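PDB 6TLY: protein kinase, putative from Bodo saltans, which serves as an unconventional kinetochore protein whose zinc-binding central domain directs it to centromeres, and which probably also acts as a serine/threonine kinase. Local coordinates for the zinc ion site. Numbering follows the deposited sequence.

The zinc ion site. Residues 32, 34-35, 37, 58-59, 62. With ZN (zinc ion), chain B.
SG of Cys32 stands anti to its backbone N (chi1 -180°), whereas SG of Cys35 is turned into the crowded position between backbone N and carbonyl carbon (chi1 74°), so two cysteines of one CxxC turn converge on the same point. In the second CxxC pair Cys59, the last residue of strand 56-59, shares the crowded torsion of Cys35; the difference lies in Cys62, in the first turn of helix 60-65, whose SG is anti to its carbonyl carbon (chi1 -70°). The four cysteine sulfurs surround the partly occupied zinc ion in a nearly regular tetrahedron. SG of Cys32 lies 2.4 Å from ZN, and SG of Cys62 lies 2.3 Å from it. Cysteine suits this place because its soft sulfur, presumably a thiolate here, binds zinc strongly on a short side chain that leaves little rotational freedom.

Backbone N-H groups form a second shell. SG of Cys32 accepts at least three hydrogen bonds. One reaches across from the other pair, nearly straight, from N of Cys59 at 3.3 Å. N of Cys35 gives another nearly straight one, and that from N of Val34 is a little more bent. This sulfur is thus gripped by its own turn and by the opposing strand at once. N of Gln37 donates a hydrogen bond to SG of Cys35, and N of Cys62 donates one to SG of Cys59 at 3.4 Å. Such donors probably offset the negative charge of four sulfurs around one dication and favour their deprotonated state.

Branched aliphatic groups, which would shield the sulfurs, pack against them: CG2 of Val58 lies 3.7 Å from SG of Cys32, and CG1 of Val34 lies 3.8 Å from SG of Cys62. The amide tip of Gln37 comes over Cys59, OE1 3.6 Å from its SG, without binding ZN; the residue's firm role is its backbone N-H, while its long polar side chain can perhaps lie along the rim.

By tying the 32-35 turn to the strand-helix junction, this structural Cys4 zinc-finger site of the C1-like part stabilises the KKT2 central domain, which localises the protein to centromeres.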
# COMPACT_ATOMS: atom_id res chain seq x y z
N CYS A 32 6.65 -5.31 -3.55
CA CYS A 32 5.97 -5.15 -2.25
C CYS A 32 6.43 -3.93 -1.51
O CYS A 32 7.64 -3.75 -1.37
CB CYS A 32 6.12 -6.39 -1.37
SG CYS A 32 5.28 -6.22 0.23
N VAL A 34 6.41 -3.25 1.51
CA VAL A 34 7.03 -3.57 2.80
C VAL A 34 8.34 -4.35 2.62
O VAL A 34 9.38 -3.91 3.10
CB VAL A 34 6.06 -4.31 3.76
CG1 VAL A 34 6.78 -4.75 5.04
CG2 VAL A 34 4.83 -3.47 4.08
N CYS A 35 8.29 -5.50 1.92
CA CYS A 35 9.48 -6.36 1.80
C CYS A 35 10.28 -6.21 0.50
O CYS A 35 11.27 -6.91 0.35
CB CYS A 35 9.10 -7.82 2.04
SG CYS A 35 8.20 -8.56 0.66
N GLN A 37 9.75 -7.57 -2.35
CA GLN A 37 9.69 -8.78 -3.20
C GLN A 37 8.92 -8.44 -4.49
O GLN A 37 7.89 -7.78 -4.43
CB GLN A 37 9.04 -9.94 -2.41
CG GLN A 37 8.31 -11.02 -3.21
CD GLN A 37 7.55 -11.98 -2.31
OE1 GLN A 37 6.38 -11.74 -1.94
NE2 GLN A 37 8.18 -13.09 -1.93
N VAL A 58 0.86 -4.36 -1.11
CA VAL A 58 1.62 -5.34 -0.27
C VAL A 58 1.37 -6.84 -0.69
O VAL A 58 0.22 -7.39 -1.08
CB VAL A 58 1.29 -5.10 1.22
CG1 VAL A 58 -0.16 -5.37 1.54
CG2 VAL A 58 2.19 -5.87 2.16
N CYS A 59 2.43 -7.66 -0.53
CA CYS A 59 2.29 -9.10 -0.84
C CYS A 59 1.42 -9.77 0.26
O CYS A 59 1.26 -9.21 1.34
CB CYS A 59 3.66 -9.78 -0.98
SG CYS A 59 4.54 -10.06 0.59
N CYS A 62 3.39 -10.25 3.75
CA CYS A 62 3.51 -9.08 4.61
C CYS A 62 2.14 -8.68 5.20
O CYS A 62 2.04 -8.38 6.39
CB CYS A 62 4.18 -7.92 3.88
SG CYS A 62 5.94 -8.14 3.52
ZN ZN B . 5.93 -8.28 1.21